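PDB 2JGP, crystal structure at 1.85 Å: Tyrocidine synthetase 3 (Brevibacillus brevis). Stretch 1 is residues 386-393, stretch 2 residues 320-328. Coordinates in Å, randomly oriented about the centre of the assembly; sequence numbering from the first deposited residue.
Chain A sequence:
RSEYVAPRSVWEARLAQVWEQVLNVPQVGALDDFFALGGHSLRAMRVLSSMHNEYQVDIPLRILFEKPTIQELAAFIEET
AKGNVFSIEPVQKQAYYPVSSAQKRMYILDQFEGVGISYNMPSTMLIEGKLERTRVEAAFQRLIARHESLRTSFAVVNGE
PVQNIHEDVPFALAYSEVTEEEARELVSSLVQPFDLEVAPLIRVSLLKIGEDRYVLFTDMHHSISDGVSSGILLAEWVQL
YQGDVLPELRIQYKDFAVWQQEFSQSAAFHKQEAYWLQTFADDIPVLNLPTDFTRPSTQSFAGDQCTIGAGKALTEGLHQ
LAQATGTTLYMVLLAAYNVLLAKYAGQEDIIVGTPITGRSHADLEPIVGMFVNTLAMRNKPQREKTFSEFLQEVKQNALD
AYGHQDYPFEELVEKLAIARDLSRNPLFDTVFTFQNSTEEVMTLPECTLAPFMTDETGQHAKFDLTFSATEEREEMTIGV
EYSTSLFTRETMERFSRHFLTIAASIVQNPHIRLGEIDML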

# COMPACT_ATOMS: atom_id res chain seq x y z
N THR A 386 -14.24 -5.21 -25.14
CA THR A 386 -15.41 -5.13 -24.27
C THR A 386 -14.90 -4.80 -22.88
O THR A 386 -13.76 -5.15 -22.54
CB THR A 386 -16.20 -6.45 -24.23
OG1 THR A 386 -15.40 -7.47 -23.63
CG2 THR A 386 -16.61 -6.89 -25.64
N PHE A 387 -15.70 -4.11 -22.07
CA PHE A 387 -15.26 -3.83 -20.70
C PHE A 387 -15.02 -5.14 -19.97
O PHE A 387 -14.07 -5.26 -19.20
CB PHE A 387 -16.27 -2.99 -19.92
CG PHE A 387 -15.85 -2.73 -18.50
CD1 PHE A 387 -14.90 -1.75 -18.22
CD2 PHE A 387 -16.37 -3.47 -17.45
CE1 PHE A 387 -14.49 -1.52 -16.91
CE2 PHE A 387 -15.96 -3.25 -16.14
CZ PHE A 387 -15.02 -2.27 -15.87
N SER A 388 -15.86 -6.14 -20.24
CA SER A 388 -15.71 -7.45 -19.61
C SER A 388 -14.33 -8.05 -19.85
O SER A 388 -13.67 -8.49 -18.91
CB SER A 388 -16.80 -8.41 -20.12
OG SER A 388 -16.70 -9.66 -19.47
N GLU A 389 -13.86 -8.05 -21.10
CA GLU A 389 -12.55 -8.63 -21.41
C GLU A 389 -11.41 -7.74 -20.90
O GLU A 389 -10.39 -8.26 -20.45
CB GLU A 389 -12.40 -8.92 -22.90
CG GLU A 389 -12.10 -7.73 -23.77
CD GLU A 389 -12.01 -8.11 -25.24
OE1 GLU A 389 -12.82 -7.58 -26.04
OE2 GLU A 389 -11.15 -8.95 -25.58
N PHE A 390 -11.59 -6.42 -20.96
CA PHE A 390 -10.61 -5.49 -20.40
C PHE A 390 -10.46 -5.69 -18.90
O PHE A 390 -9.34 -5.72 -18.37
CB PHE A 390 -10.99 -4.03 -20.69
CG PHE A 390 -10.06 -3.04 -20.05
CD1 PHE A 390 -8.73 -2.99 -20.42
CD2 PHE A 390 -10.51 -2.18 -19.05
CE1 PHE A 390 -7.86 -2.08 -19.82
CE2 PHE A 390 -9.65 -1.28 -18.44
CZ PHE A 390 -8.32 -1.23 -18.83
N LEU A 391 -11.59 -5.82 -18.21
CA LEU A 391 -11.59 -6.08 -16.77
C LEU A 391 -10.83 -7.36 -16.43
O LEU A 391 -10.14 -7.43 -15.42
CB LEU A 391 -13.02 -6.15 -16.22
CG LEU A 391 -13.15 -6.59 -14.76
CD1 LEU A 391 -12.40 -5.64 -13.83
CD2 LEU A 391 -14.62 -6.70 -14.35
N GLN A 392 -10.98 -8.39 -17.26
CA GLN A 392 -10.23 -9.61 -17.06
C GLN A 392 -8.73 -9.40 -17.26
O GLN A 392 -7.93 -10.04 -16.59
CB GLN A 392 -10.75 -10.72 -17.97
CG GLN A 392 -12.15 -11.17 -17.61
CD GLN A 392 -12.24 -11.74 -16.20
OE1 GLN A 392 -11.42 -12.56 -15.79
NE2 GLN A 392 -13.25 -11.30 -15.44
N GLU A 393 -8.36 -8.51 -18.18
CA GLU A 393 -6.95 -8.15 -18.34
C GLU A 393 -6.43 -7.47 -17.08
O GLU A 393 -5.34 -7.79 -16.60
CB GLU A 393 -6.75 -7.26 -19.56
CG GLU A 393 -7.11 -7.91 -20.89
CD GLU A 393 -6.89 -7.00 -22.07
OE1 GLU A 393 -6.59 -5.80 -21.86
OE2 GLU A 393 -7.02 -7.48 -23.21
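Stretch 2 320-328: QLAQATGTT

Stretch 2 is the last part of a helix that begins earlier in the chain, followed by a short loop. It lies against the helix formed by residues 387-393 of stretch 1. The two helix axes cross at -78°, close to perpendicular, and approach to 11.8 Å. That distance leaves room for side chains between them, and the backbones stay apart. The nearest CA atoms across the stretches are CA of Gln-392 and CA of Thr-327, 7.9 Å apart. The contact is small, with 245 Å² buried in total.

Gln-320 is helical, exposed and out of reach of stretch 1. Its O accepts a hydrogen bond from Ala-324 N at 2.8 Å. Leu-321 is the first residue to touch. Its CB points toward stretch 1, with chi1 t and chi2 p. CD2 of Leu-321 lies 4.1 Å from CE2 of Phe-387, an apolar contact with an oblique approach to the ring. Phe-387 has chi1 t; its CB points sideways, but the end of its ring comes nearer.

Ala-322 points away. Gln-323 and Ala-324 are exposed and do not reach stretch 1.

Thr-325 returns to the contact one helical turn after Leu-321. Its CB points toward stretch 1 and its chi1 is p. The hydroxyl turns back to its own helix: OG1 of Thr-325 donates to O of Leu-321 at 2.7 Å. The same OG1 lies 3.5 Å from CD2 of Leu-391, a packing contact. The carbonyl makes the one direct hydrogen bond between the stretches, with NE2 of Gln-392 donating to O of Thr-325 at 2.9 Å. Gln-392 has CB sideways, and its m, m side chain brings the amide nearer. A water adds a second link. It donates to O of Thr-325 at 3.2 Å and to OE1 of Gln-392 at 2.7 Å.

Gly-326 leaves helical geometry with phi 66°, a value that favours glycine. It belongs to a Schellman motif, in which N of Thr-327 donates to O of Ala-322 at 3.0 Å. Gly-326 has no contact with stretch 1.

Thr-327 is extended, with phi/psi of -121/176°, and its CB points toward stretch 1. Its OG1 donates to OG1 of Thr-325 at 2.8 Å, so the two hydroxyls are linked beside Leu-391. CD2 of Leu-391 is 3.9 Å from OG1 of Thr-327. CG2 of Thr-327 is also 3.9 Å from NE2 of Gln-392.

Thr-328 is out of reach. It is the N-cap of the helix that follows, and its side chain caps a backbone N just past the stretch.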

# COMPACT_ATOMS: atom_id res chain seq x y z
N GLN A 320 -21.85 -6.30 -7.11
CA GLN A 320 -22.42 -7.44 -7.82
C GLN A 320 -21.69 -7.71 -9.14
O GLN A 320 -21.53 -8.86 -9.53
CB GLN A 320 -23.92 -7.24 -8.06
CG GLN A 320 -24.76 -7.20 -6.78
CD GLN A 320 -25.04 -8.58 -6.19
OE1 GLN A 320 -24.41 -9.58 -6.55
NE2 GLN A 320 -26.01 -8.64 -5.27
N LEU A 321 -21.23 -6.65 -9.81
CA LEU A 321 -20.44 -6.81 -11.04
C LEU A 321 -19.13 -7.56 -10.75
O LEU A 321 -18.73 -8.45 -11.51
CB LEU A 321 -20.14 -5.46 -11.69
CG LEU A 321 -19.25 -5.54 -12.94
CD1 LEU A 321 -19.89 -6.39 -14.03
CD2 LEU A 321 -18.93 -4.15 -13.46
N ALA A 322 -18.48 -7.19 -9.65
CA ALA A 322 -17.27 -7.88 -9.21
C ALA A 322 -17.56 -9.36 -8.95
O ALA A 322 -16.83 -10.23 -9.41
CB ALA A 322 -16.70 -7.22 -7.97
N GLN A 323 -18.63 -9.61 -8.20
CA GLN A 323 -19.10 -10.96 -7.90
C GLN A 323 -19.29 -11.76 -9.19
O GLN A 323 -18.85 -12.91 -9.31
CB GLN A 323 -20.43 -10.88 -7.13
CG GLN A 323 -20.61 -11.89 -6.02
CD GLN A 323 -20.98 -13.26 -6.53
OE1 GLN A 323 -22.08 -13.75 -6.27
NE2 GLN A 323 -20.06 -13.89 -7.24
N ALA A 324 -19.96 -11.13 -10.16
CA ALA A 324 -20.37 -11.79 -11.40
C ALA A 324 -19.20 -12.11 -12.33
O ALA A 324 -19.29 -13.04 -13.14
CB ALA A 324 -21.39 -10.92 -12.12
N THR A 325 -18.13 -11.33 -12.23
CA THR A 325 -16.98 -11.45 -13.14
C THR A 325 -15.77 -12.12 -12.51
O THR A 325 -14.70 -12.19 -13.13
CB THR A 325 -16.54 -10.06 -13.63
OG1 THR A 325 -16.29 -9.21 -12.51
CG2 THR A 325 -17.61 -9.44 -14.52
N GLY A 326 -15.91 -12.60 -11.28
CA GLY A 326 -14.80 -13.23 -10.56
C GLY A 326 -13.67 -12.28 -10.21
O GLY A 326 -12.51 -12.70 -10.15
N THR A 327 -14.00 -11.02 -9.97
CA THR A 327 -13.01 -10.01 -9.63
C THR A 327 -13.32 -9.40 -8.27
O THR A 327 -14.32 -9.76 -7.64
CB THR A 327 -12.96 -8.88 -10.70
OG1 THR A 327 -14.24 -8.24 -10.79
CG2 THR A 327 -12.57 -9.43 -12.05
N THR A 328 -12.44 -8.52 -7.82
CA THR A 328 -12.66 -7.76 -6.60
C THR A 328 -13.23 -6.40 -6.99
O THR A 328 -13.07 -5.96 -8.12
CB THR A 328 -11.34 -7.57 -5.82
OG1 THR A 328 -10.40 -6.85 -6.62
CG2 THR A 328 -10.74 -8.94 -5.43
O HOH W 1 -12.23 -14.08 -13.73